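Local structure of glycoside Hydrolase (Bacteroides plebeius, 5T3B) at residues A[121-130]-A[156-167]. The protein is a glycoside hydrolase of family 50, from a subfamily enriched in human gut Bacteroidetes, and probably cleaves agarose-type galactan chains. Residues are numbered along the deposited sequence; the frame is centred on the assembly and turned at random.
Sequences YYVRGIASFR and FSEIGFHSVCAF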
loop_
_atom_site.group_PDB
_atom_site.type_symbol
_atom_site.label_atom_id
_atom_site.label_comp_id
_atom_site.label_asym_id
_atom_site.label_seq_id
_atom_site.Cartn_x
_atom_site.Cartn_y
_atom_site.Cartn_z
ATOM N N TYR A 121 -3.503 -15.648 -2.530
ATOM C CA TYR A 121 -4.369 -14.538 -2.228
ATOM C C TYR A 121 -3.818 -13.309 -2.904
ATOM O O TYR A 121 -2.806 -12.759 -2.439
ATOM C CB TYR A 121 -4.479 -14.282 -0.712
ATOM C CG TYR A 121 -5.236 -13.029 -0.367
ATOM C CD1 TYR A 121 -6.491 -12.781 -0.942
ATOM C CD2 TYR A 121 -4.669 -12.052 0.439
ATOM C CE1 TYR A 121 -7.156 -11.606 -0.739
ATOM C CE2 TYR A 121 -5.352 -10.850 0.665
ATOM C CZ TYR A 121 -6.584 -10.640 0.083
ATOM O OH TYR A 121 -7.250 -9.434 0.234
ATOM N N TYR A 122 -4.459 -12.835 -3.950
ATOM C CA TYR A 122 -4.091 -11.598 -4.592
ATOM C C TYR A 122 -4.668 -10.484 -3.751
ATOM O O TYR A 122 -5.888 -10.408 -3.555
ATOM C CB TYR A 122 -4.557 -11.542 -6.048
ATOM C CG TYR A 122 -3.879 -10.414 -6.774
ATOM C CD1 TYR A 122 -2.593 -10.538 -7.246
ATOM C CD2 TYR A 122 -4.466 -9.151 -6.870
ATOM C CE1 TYR A 122 -1.938 -9.486 -7.840
ATOM C CE2 TYR A 122 -3.781 -8.086 -7.440
ATOM C CZ TYR A 122 -2.511 -8.261 -7.955
ATOM O OH TYR A 122 -1.855 -7.215 -8.527
ATOM N N VAL A 123 -3.815 -9.613 -3.199
ATOM C CA VAL A 123 -4.303 -8.664 -2.207
ATOM C C VAL A 123 -5.203 -7.624 -2.877
ATOM O O VAL A 123 -4.776 -6.931 -3.815
ATOM C CB VAL A 123 -3.165 -7.939 -1.463
ATOM C CG1 VAL A 123 -3.736 -6.984 -0.453
ATOM C CG2 VAL A 123 -2.254 -8.964 -0.792
ATOM N N ARG A 124 -6.447 -7.491 -2.368
ATOM C CA ARG A 124 -7.383 -6.433 -2.754
ATOM C C ARG A 124 -7.962 -5.888 -1.470
ATOM O O ARG A 124 -8.813 -6.500 -0.859
ATOM C CB ARG A 124 -8.427 -6.979 -3.712
ATOM C CG ARG A 124 -7.898 -7.238 -5.123
ATOM C CD ARG A 124 -8.567 -8.425 -5.803
ATOM N NE ARG A 124 -8.205 -9.644 -5.075
ATOM C CZ ARG A 124 -8.960 -10.716 -4.907
ATOM N NH1 ARG A 124 -10.055 -10.889 -5.633
ATOM N NH2 ARG A 124 -8.594 -11.610 -4.003
ATOM N N GLY A 125 -7.389 -4.757 -1.030
ATOM C CA GLY A 125 -7.719 -4.186 0.228
ATOM C C GLY A 125 -8.357 -2.806 0.158
ATOM O O GLY A 125 -8.359 -2.156 -0.875
ATOM N N ILE A 126 -8.875 -2.417 1.320
ATOM C CA ILE A 126 -9.465 -1.104 1.530
ATOM C C ILE A 126 -8.771 -0.450 2.727
ATOM O O ILE A 126 -8.620 -1.092 3.775
ATOM C CB ILE A 126 -10.976 -1.212 1.785
ATOM C CG1 ILE A 126 -11.670 -1.810 0.615
ATOM C CG2 ILE A 126 -11.538 0.151 2.217
ATOM C CD1 ILE A 126 -11.823 -0.922 -0.505
ATOM N N ALA A 127 -8.310 0.777 2.561
ATOM C CA ALA A 127 -7.640 1.491 3.636
ATOM C C ALA A 127 -8.637 2.195 4.573
ATOM O O ALA A 127 -9.764 2.556 4.175
ATOM C CB ALA A 127 -6.670 2.534 3.082
ATOM N N SER A 128 -8.208 2.456 5.795
ATOM C CA SER A 128 -8.959 3.312 6.711
ATOM C C SER A 128 -10.345 2.802 7.010
ATOM O O SER A 128 -11.301 3.557 7.020
ATOM C CB SER A 128 -8.986 4.750 6.234
ATOM O OG SER A 128 -7.711 5.202 5.923
ATOM N N PHE A 129 -10.460 1.521 7.298
ATOM C CA PHE A 129 -11.736 0.931 7.627
ATOM C C PHE A 129 -12.000 1.253 9.128
ATOM O O PHE A 129 -11.502 0.616 10.069
ATOM C CB PHE A 129 -11.731 -0.568 7.408
ATOM C CG PHE A 129 -13.032 -1.237 7.685
ATOM C CD1 PHE A 129 -14.181 -0.929 6.959
ATOM C CD2 PHE A 129 -13.145 -2.184 8.704
ATOM C CE1 PHE A 129 -15.390 -1.536 7.231
ATOM C CE2 PHE A 129 -14.365 -2.756 8.989
ATOM C CZ PHE A 129 -15.482 -2.409 8.249
ATOM N N ARG A 130 -12.833 2.277 9.314
ATOM C CA ARG A 130 -13.140 2.866 10.610
ATOM C C ARG A 130 -14.497 3.529 10.492
ATOM O O ARG A 130 -14.989 3.806 9.380
ATOM C CB ARG A 130 -12.064 3.819 11.080
ATOM C CG ARG A 130 -11.842 4.956 10.204
ATOM C CD ARG A 130 -10.622 5.747 10.736
ATOM N NE ARG A 130 -11.092 6.435 11.928
ATOM C CZ ARG A 130 -10.524 7.541 12.395
ATOM N NH1 ARG A 130 -9.431 8.058 11.806
ATOM N NH2 ARG A 130 -11.055 8.142 13.434
ATOM N N PHE A 156 -17.804 -6.021 0.977
ATOM C CA PHE A 156 -16.519 -5.973 0.354
ATOM C C PHE A 156 -16.261 -7.248 -0.455
ATOM O O PHE A 156 -15.783 -7.159 -1.589
ATOM C CB PHE A 156 -15.398 -5.792 1.398
ATOM C CG PHE A 156 -15.343 -4.501 2.115
ATOM C CD1 PHE A 156 -16.145 -3.423 1.826
ATOM C CD2 PHE A 156 -14.541 -4.378 3.176
ATOM C CE1 PHE A 156 -16.055 -2.264 2.526
ATOM C CE2 PHE A 156 -14.425 -3.200 3.888
ATOM C CZ PHE A 156 -15.193 -2.138 3.546
ATOM N N SER A 157 -16.545 -8.434 0.127
ATOM C CA SER A 157 -16.326 -9.640 -0.628
ATOM C C SER A 157 -17.057 -9.717 -1.946
ATOM O O SER A 157 -16.551 -10.264 -2.926
ATOM C CB SER A 157 -16.635 -10.895 0.227
ATOM O OG SER A 157 -18.008 -11.025 0.424
ATOM N N GLU A 158 -18.237 -9.170 -1.964
ATOM C CA GLU A 158 -19.035 -9.166 -3.204
ATOM C C GLU A 158 -18.404 -8.344 -4.311
ATOM O O GLU A 158 -18.713 -8.580 -5.493
ATOM C CB GLU A 158 -20.464 -8.643 -2.915
ATOM C CG GLU A 158 -21.264 -9.627 -2.088
ATOM C CD GLU A 158 -22.532 -8.985 -1.475
ATOM O OE1 GLU A 158 -22.672 -7.701 -1.488
ATOM O OE2 GLU A 158 -23.367 -9.741 -0.965
ATOM N N ILE A 159 -17.562 -7.366 -3.936
ATOM C CA ILE A 159 -16.860 -6.477 -4.855
ATOM C C ILE A 159 -15.405 -7.012 -5.042
ATOM O O ILE A 159 -14.624 -6.433 -5.772
ATOM C CB ILE A 159 -16.831 -4.989 -4.264
ATOM C CG1 ILE A 159 -18.276 -4.439 -4.106
ATOM C CG2 ILE A 159 -15.995 -3.969 -5.134
ATOM C CD1 ILE A 159 -18.265 -3.266 -3.105
ATOM N N GLY A 160 -15.067 -8.139 -4.426
ATOM C CA GLY A 160 -13.728 -8.735 -4.535
ATOM C C GLY A 160 -12.649 -8.066 -3.715
ATOM O O GLY A 160 -11.466 -8.249 -4.032
ATOM N N PHE A 161 -13.039 -7.392 -2.629
ATOM C CA PHE A 161 -12.091 -6.917 -1.619
ATOM C C PHE A 161 -12.196 -7.836 -0.409
ATOM O O PHE A 161 -13.290 -8.124 0.054
ATOM C CB PHE A 161 -12.412 -5.476 -1.189
ATOM C CG PHE A 161 -12.120 -4.417 -2.207
ATOM C CD1 PHE A 161 -10.807 -3.994 -2.467
ATOM C CD2 PHE A 161 -13.128 -3.808 -2.921
ATOM C CE1 PHE A 161 -10.562 -2.985 -3.372
ATOM C CE2 PHE A 161 -12.889 -2.783 -3.786
ATOM C CZ PHE A 161 -11.590 -2.373 -4.036
ATOM N N HIS A 162 -11.029 -8.126 0.181
ATOM C CA HIS A 162 -10.959 -9.106 1.288
ATOM C C HIS A 162 -10.172 -8.703 2.483
ATOM O O HIS A 162 -10.156 -9.403 3.478
ATOM C CB HIS A 162 -10.487 -10.456 0.758
ATOM C CG HIS A 162 -11.385 -11.034 -0.307
ATOM N ND1 HIS A 162 -12.498 -11.783 0.000
ATOM C CD2 HIS A 162 -11.401 -10.892 -1.659
ATOM C CE1 HIS A 162 -13.101 -12.115 -1.122
ATOM N NE2 HIS A 162 -12.490 -11.553 -2.140
ATOM N N SER A 163 -9.477 -7.561 2.377
ATOM C CA SER A 163 -8.633 -7.092 3.442
ATOM C C SER A 163 -8.870 -5.618 3.761
ATOM O O SER A 163 -9.315 -4.869 2.841
ATOM C CB SER A 163 -7.170 -7.260 3.104
ATOM O OG SER A 163 -6.819 -8.595 2.794
ATOM N N VAL A 164 -8.550 -5.258 4.998
ATOM C CA VAL A 164 -8.528 -3.860 5.371
ATOM C C VAL A 164 -7.115 -3.561 5.832
ATOM O O VAL A 164 -6.547 -4.306 6.652
ATOM C CB VAL A 164 -9.605 -3.518 6.412
ATOM C CG1 VAL A 164 -10.956 -3.603 5.745
ATOM C CG2 VAL A 164 -9.529 -4.364 7.648
ATOM N N CYS A 165 -6.522 -2.492 5.338
ATOM C CA CYS A 165 -5.100 -2.231 5.495
ATOM C C CYS A 165 -4.875 -0.803 5.867
ATOM O O CYS A 165 -5.080 0.081 5.029
ATOM C CB CYS A 165 -4.331 -2.593 4.223
ATOM S SG CYS A 165 -4.564 -4.273 3.570
ATOM N N ALA A 166 -4.381 -0.611 7.087
ATOM C CA ALA A 166 -3.916 0.627 7.663
ATOM C C ALA A 166 -4.970 1.559 8.161
ATOM O O ALA A 166 -6.093 1.620 7.625
ATOM C CB ALA A 166 -2.932 1.363 6.749
ATOM N N PHE A 167 -4.601 2.332 9.143
ATOM C CA PHE A 167 -5.393 3.469 9.585
ATOM C C PHE A 167 -6.737 3.153 10.206
ATOM O O PHE A 167 -7.601 3.997 10.260
ATOM C CB PHE A 167 -5.521 4.537 8.519
ATOM C CG PHE A 167 -4.274 4.807 7.705
ATOM C CD1 PHE A 167 -3.065 5.026 8.328
ATOM C CD2 PHE A 167 -4.322 4.835 6.347
ATOM C CE1 PHE A 167 -1.921 5.279 7.574
ATOM C CE2 PHE A 167 -3.211 5.071 5.592
ATOM C CZ PHE A 167 -2.029 5.315 6.192
HETATM O O HOH W 1 -8.135 -0.253 7.609
HETATM O O HOH W 2 -7.677 6.920 9.954
#
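Ile126 CD1 sits 3.6 Å from the centroid of the Phe161 ring, a CH-pi contact almost on the ring normal, while the backbone of Arg124 and Gly125 borders that ring's edge. Ile126 CG1 also lies over a face of Phe156, which turns its own edge toward the face of Phe129 in an offset edge-to-face pair with planes at 72°. With CG anti to the backbone N (chi1 -178°), the Phe129 ring reaches Phe156 CZ and CE2; its CB touches Val164 CG1 at 3.5 Å. At the edge of the Arg124 guanidinium, in plane, lie Tyr121 CD1 and Tyr122 O, the latter gripped side-on by NE and NH2; Gly160 O and His162 CD2 lie over one face, and Tyr79 OH hydrogen-bonds both Arg124 NH1 and His162 NE2. A leucine in place of Arg124 would probably leave Tyr122 O without these two donors and open a gap beside the His162 ring. Tyr121 OH and Ser163 OG share a 2.7 Å hydrogen bond. The backbones pair in parallel: Ile126 N donates to Ser163 O (2.9 Å), Ile126 O receives Cys165 N (3.0 Å), and Arg124 O takes a nearly straight bond from His162 N (168°). Ser128 N bonds Ala166 O directly, and a water links that carbonyl to Phe129 N. Helix 145-158 ends in a Schellman motif at Gly160, and the chain then enters strand 163-165 beside strand 120-126, consistent with a beta-alpha-beta unit of the (beta/alpha)8-type barrel known for family 50 enzymes.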